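Local coordinates for nucleoprotein (Schmallenberg virus, PDB 4JNG) that encapsidates the viral RNA genome as oligomers, shielding it from nucleases and forming the nucleocapsid that serves as template for transcription and replication, at residues B[55-59]-B[60-64]; B[33-36]-B[37-41]. All coordinates share one frame; numbering follows the deposited sequence.

Contact 1. Residues B[55-59]-B[60-64]; sequences HKTAQ and PSVDL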
loop_
_atom_site.group_PDB
_atom_site.type_symbol
_atom_site.label_atom_id
_atom_site.label_comp_id
_atom_site.label_asym_id
_atom_site.label_seq_id
_atom_site.Cartn_x
_atom_site.Cartn_y
_atom_site.Cartn_z
ATOM N N HIS B 55 -14.071 -3.971 9.463
ATOM C CA HIS B 55 -12.971 -3.093 9.085
ATOM C C HIS B 55 -13.439 -1.863 8.303
ATOM O O HIS B 55 -12.806 -0.806 8.373
ATOM C CB HIS B 55 -11.930 -3.866 8.271
ATOM C CG HIS B 55 -10.824 -3.009 7.754
ATOM N ND1 HIS B 55 -9.630 -2.846 8.424
ATOM C CD2 HIS B 55 -10.746 -2.230 6.650
ATOM C CE1 HIS B 55 -8.860 -2.017 7.748
ATOM N NE2 HIS B 55 -9.514 -1.624 6.669
ATOM N N LYS B 56 -14.541 -2.003 7.567
ATOM C CA LYS B 56 -15.108 -0.908 6.786
ATOM C C LYS B 56 -16.377 -0.305 7.411
ATOM O O LYS B 56 -16.996 0.594 6.825
ATOM C CB LYS B 56 -15.361 -1.367 5.339
ATOM C CG LYS B 56 -16.738 -1.959 5.042
ATOM C CD LYS B 56 -16.759 -2.653 3.682
ATOM C CE LYS B 56 -18.054 -2.392 2.926
ATOM N NZ LYS B 56 -19.249 -2.865 3.674
ATOM N N THR B 57 -16.747 -0.765 8.606
ATOM C CA THR B 57 -17.993 -0.331 9.234
ATOM C C THR B 57 -17.733 0.618 10.397
ATOM O O THR B 57 -16.973 0.299 11.308
ATOM C CB THR B 57 -18.821 -1.537 9.711
ATOM O OG1 THR B 57 -19.081 -2.389 8.596
ATOM C CG2 THR B 57 -20.131 -1.086 10.315
ATOM N N ALA B 58 -18.399 1.772 10.365
ATOM C CA ALA B 58 -18.118 2.861 11.295
ATOM C C ALA B 58 -19.166 2.975 12.395
ATOM O O ALA B 58 -19.741 4.042 12.608
ATOM C CB ALA B 58 -17.989 4.178 10.537
ATOM N N GLN B 59 -19.418 1.866 13.083
ATOM C CA GLN B 59 -20.034 1.923 14.407
ATOM C C GLN B 59 -19.175 1.117 15.362
ATOM O O GLN B 59 -18.710 0.035 15.015
ATOM C CB GLN B 59 -21.481 1.421 14.432
ATOM C CG GLN B 59 -21.754 0.187 13.597
ATOM C CD GLN B 59 -22.181 0.524 12.187
ATOM O OE1 GLN B 59 -21.723 1.512 11.610
ATOM N NE2 GLN B 59 -23.047 -0.304 11.614
ATOM N N PRO B 60 -18.944 1.655 16.568
ATOM C CA PRO B 60 -18.057 0.999 17.517
ATOM C C PRO B 60 -18.578 -0.342 18.038
ATOM O O PRO B 60 -17.818 -1.064 18.678
ATOM C CB PRO B 60 -17.954 2.016 18.655
ATOM C CG PRO B 60 -19.223 2.797 18.564
ATOM C CD PRO B 60 -19.453 2.935 17.095
ATOM N N SER B 61 -19.855 -0.662 17.790
ATOM C CA SER B 61 -20.365 -2.000 18.075
ATOM C C SER B 61 -21.454 -2.418 17.074
ATOM O O SER B 61 -22.226 -1.580 16.588
ATOM C CB SER B 61 -20.842 -2.113 19.532
ATOM O OG SER B 61 -22.207 -1.761 19.688
ATOM N N VAL B 62 -21.484 -3.709 16.752
ATOM C CA VAL B 62 -22.299 -4.213 15.655
ATOM C C VAL B 62 -22.930 -5.552 16.007
ATOM O O VAL B 62 -22.277 -6.444 16.555
ATOM C CB VAL B 62 -21.466 -4.402 14.367
ATOM C CG1 VAL B 62 -22.367 -4.754 13.194
ATOM C CG2 VAL B 62 -20.687 -3.137 14.045
ATOM N N ASP B 63 -24.199 -5.685 15.654
ATOM C CA ASP B 63 -24.936 -6.932 15.809
ATOM C C ASP B 63 -24.684 -7.845 14.610
ATOM O O ASP B 63 -25.147 -7.567 13.508
ATOM C CB ASP B 63 -26.430 -6.631 15.947
ATOM C CG ASP B 63 -26.816 -6.177 17.346
ATOM O OD1 ASP B 63 -25.923 -5.869 18.165
ATOM O OD2 ASP B 63 -28.031 -6.148 17.647
ATOM N N LEU B 64 -23.938 -8.929 14.815
ATOM C CA LEU B 64 -23.670 -9.883 13.739
ATOM C C LEU B 64 -24.435 -11.172 13.964
ATOM O O LEU B 64 -24.505 -11.664 15.085
ATOM C CB LEU B 64 -22.180 -10.193 13.660
ATOM C CG LEU B 64 -21.264 -9.042 13.268
ATOM C CD1 LEU B 64 -19.850 -9.573 13.120
ATOM C CD2 LEU B 64 -21.729 -8.387 11.975
#
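V62 and T57 approach the side-chain amide of Q59 from the same side of its plane. The T57 methyl CG2 stands over that face, though its modelled closeness to Q59 CD is doubtful, while V62 CG2 is displaced from it, 4.4 Å from Q59 CD. The two methyls are themselves near each other, T57 CG2 lying 4.3 Å from V62 CG2. The P60 ring, which is puckered, points its CB away from the preceding residues and packs on Y81 and N84; the separation of 3.8 Å between Q59 CA and P60 CA implies a trans peptide.

The closest side-chain approach across the turn is Q59 CG to V62 CG2, 3.5 Å, and the two side chains cross at about a right angle. Q59 CG also lies 3.5 Å from S61 O. The torsions account for this: Q59 CG sits between its backbone N and carbonyl carbon (chi1 41°), and a further bend at chi2 (-91°) brings the amide back against the T57 methyl. The contact is therefore chiefly apolar packing; within the turn, Q59 N gives a weak bond to T57 O at 3.4 Å.

Polar groups are tied to the surroundings instead. T57 OG1 is hydrogen-bonded to V53 O of the preceding helix, and N75 ND2 makes weak bonds to T57 O and Q59 O. F5 of a second subunit packs on T57, Q59 and V62, consistent with the role of the N-terminus in oligomerisation. The T57 side chain is about 8 Å from that of H77, which binds RNA. Helix 47-56 precedes residues 57-60, and the backbone bonds of P60 with N75 and V62 with V73 place what follows in the antiparallel hairpin of strands 61-66 and 69-74.

Contact 2. Residues B[33-36]-B[37-41]; sequences QQLN and FGVAR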
loop_
_atom_site.group_PDB
_atom_site.type_symbol
_atom_site.label_atom_id
_atom_site.label_comp_id
_atom_site.label_asym_id
_atom_site.label_seq_id
_atom_site.Cartn_x
_atom_site.Cartn_y
_atom_site.Cartn_z
ATOM N N GLN B 33 -27.223 -21.229 25.509
ATOM C CA GLN B 33 -28.422 -21.999 25.164
ATOM C C GLN B 33 -28.725 -21.931 23.675
ATOM O O GLN B 33 -29.490 -22.745 23.174
ATOM C CB GLN B 33 -29.639 -21.520 25.963
ATOM C CG GLN B 33 -29.506 -21.709 27.466
ATOM C CD GLN B 33 -29.394 -23.167 27.861
ATOM O OE1 GLN B 33 -28.293 -23.709 27.967
ATOM N NE2 GLN B 33 -30.533 -23.818 28.062
ATOM N N GLN B 34 -28.128 -20.969 22.969
ATOM C CA GLN B 34 -28.387 -20.802 21.542
ATOM C C GLN B 34 -27.350 -21.457 20.638
ATOM O O GLN B 34 -27.522 -21.483 19.418
ATOM C CB GLN B 34 -28.482 -19.322 21.187
ATOM C CG GLN B 34 -29.522 -18.547 21.974
ATOM C CD GLN B 34 -29.586 -17.080 21.592
ATOM O OE1 GLN B 34 -29.466 -16.205 22.450
ATOM N NE2 GLN B 34 -29.764 -16.799 20.305
ATOM N N LEU B 35 -26.261 -21.968 21.209
ATOM C CA LEU B 35 -25.173 -22.484 20.383
ATOM C C LEU B 35 -25.424 -23.910 19.909
ATOM O O LEU B 35 -25.979 -24.732 20.631
ATOM C CB LEU B 35 -23.856 -22.434 21.141
ATOM C CG LEU B 35 -23.380 -21.034 21.494
ATOM C CD1 LEU B 35 -22.202 -21.153 22.434
ATOM C CD2 LEU B 35 -23.025 -20.247 20.242
ATOM N N ASN B 36 -25.013 -24.175 18.678
ATOM C CA ASN B 36 -24.914 -25.529 18.152
ATOM C C ASN B 36 -23.800 -25.530 17.117
ATOM O O ASN B 36 -23.299 -24.471 16.761
ATOM C CB ASN B 36 -26.239 -25.991 17.539
ATOM C CG ASN B 36 -26.717 -25.089 16.423
ATOM O OD1 ASN B 36 -26.151 -25.073 15.332
ATOM N ND2 ASN B 36 -27.778 -24.337 16.689
ATOM N N PHE B 37 -23.438 -26.705 16.619
ATOM C CA PHE B 37 -22.322 -26.830 15.688
ATOM C C PHE B 37 -22.557 -26.162 14.334
ATOM O O PHE B 37 -21.598 -25.825 13.646
ATOM C CB PHE B 37 -21.948 -28.302 15.480
ATOM C CG PHE B 37 -21.436 -28.997 16.719
ATOM C CD1 PHE B 37 -20.955 -28.288 17.809
ATOM C CD2 PHE B 37 -21.405 -30.382 16.771
ATOM C CE1 PHE B 37 -20.476 -28.941 18.929
ATOM C CE2 PHE B 37 -20.927 -31.036 17.892
ATOM C CZ PHE B 37 -20.461 -30.318 18.971
ATOM N N GLY B 38 -23.816 -25.986 13.941
ATOM C CA GLY B 38 -24.139 -25.247 12.715
ATOM C C GLY B 38 -23.796 -23.775 12.867
ATOM O O GLY B 38 -23.299 -23.133 11.937
ATOM N N VAL B 39 -24.081 -23.235 14.045
ATOM C CA VAL B 39 -23.793 -21.838 14.326
ATOM C C VAL B 39 -22.280 -21.613 14.316
ATOM O O VAL B 39 -21.804 -20.633 13.736
ATOM C CB VAL B 39 -24.404 -21.392 15.672
ATOM C CG1 VAL B 39 -23.951 -19.991 16.036
ATOM C CG2 VAL B 39 -25.924 -21.447 15.598
ATOM N N ALA B 40 -21.525 -22.522 14.933
ATOM C CA ALA B 40 -20.062 -22.405 14.935
ATOM C C ALA B 40 -19.501 -22.673 13.541
ATOM O O ALA B 40 -18.507 -22.070 13.148
ATOM C CB ALA B 40 -19.434 -23.343 15.954
ATOM N N ARG B 41 -20.141 -23.570 12.796
ATOM C CA ARG B 41 -19.717 -23.852 11.427
ATOM C C ARG B 41 -19.744 -22.591 10.570
ATOM O O ARG B 41 -18.848 -22.351 9.765
ATOM C CB ARG B 41 -20.621 -24.910 10.784
ATOM C CG ARG B 41 -20.456 -24.988 9.276
ATOM C CD ARG B 41 -21.457 -25.916 8.605
ATOM N NE ARG B 41 -21.268 -25.819 7.165
ATOM C CZ ARG B 41 -20.312 -26.437 6.480
ATOM N NH1 ARG B 41 -19.440 -27.245 7.079
ATOM N NH2 ARG B 41 -20.237 -26.249 5.172
#
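N36 caps the helix that starts at F37, its side-chain oxygen accepting from two backbone N-H groups of the first turn. The better of the two bonds is V39 N to N36 OD1, 3.1 Å with an N-H...O angle of 147°; the donor stands well above the carbonyl plane of the side chain. G38 N to N36 OD1 is shorter, 2.9 Å, but weak because it is strongly bent. Apart from the cap, A40 N to N36 O, 3.2 Å and 161°, in the carbonyl plane, is the first i+4 bond of the helix; V39 N adds only a weak bond to this O.

Chi1 of N36 (58°) helps to put OD1 there, together with chi2, by folding CG between the backbone N and the carbonyl carbon. V39 supports the amide from the side, its CG2 lying 3.6 Å from N36 ND2 and the two side chains crossing at about a right angle. The other V39 branch, CG1, touches L35 CD2 at 4.3 Å.

Farther out, R41 N to F37 O at 2.8 Å continues the helical pattern. L35 rests on L100 and W103 of helix 93-110, and F37 is packed among E117, A118 and Q121 of helix 112-121, which fixes the loop and the first turn against the helical body. R41 reaches across to Q12 of a second subunit.

OD1 thus serves the N-H groups of V39 and, weakly, G38, which have no i-4 carbonyl inside the helix, and it probably also interacts favourably with the positive end of the helix dipole.

In the fold
Contact 2 comes first along the chain, opening helix 37-45; helix 47-56 follows, and contact 1 then leads from its end into strand 61-66. Their centres are about 22 Å apart and their nearest atoms about 8 Å, so the two do not touch. The hairpin relates them: strand 69-74 pairs with the strand of contact 1, while its V69 and F71 pack against Q34, V39 and L35 of contact 2. Each contact also meets the N-terminal region of a second subunit, through F5 at residues 55-64 and through P11 and Q12 at R41, consistent with oligomerisation by the N-terminus; Q12 itself binds RNA.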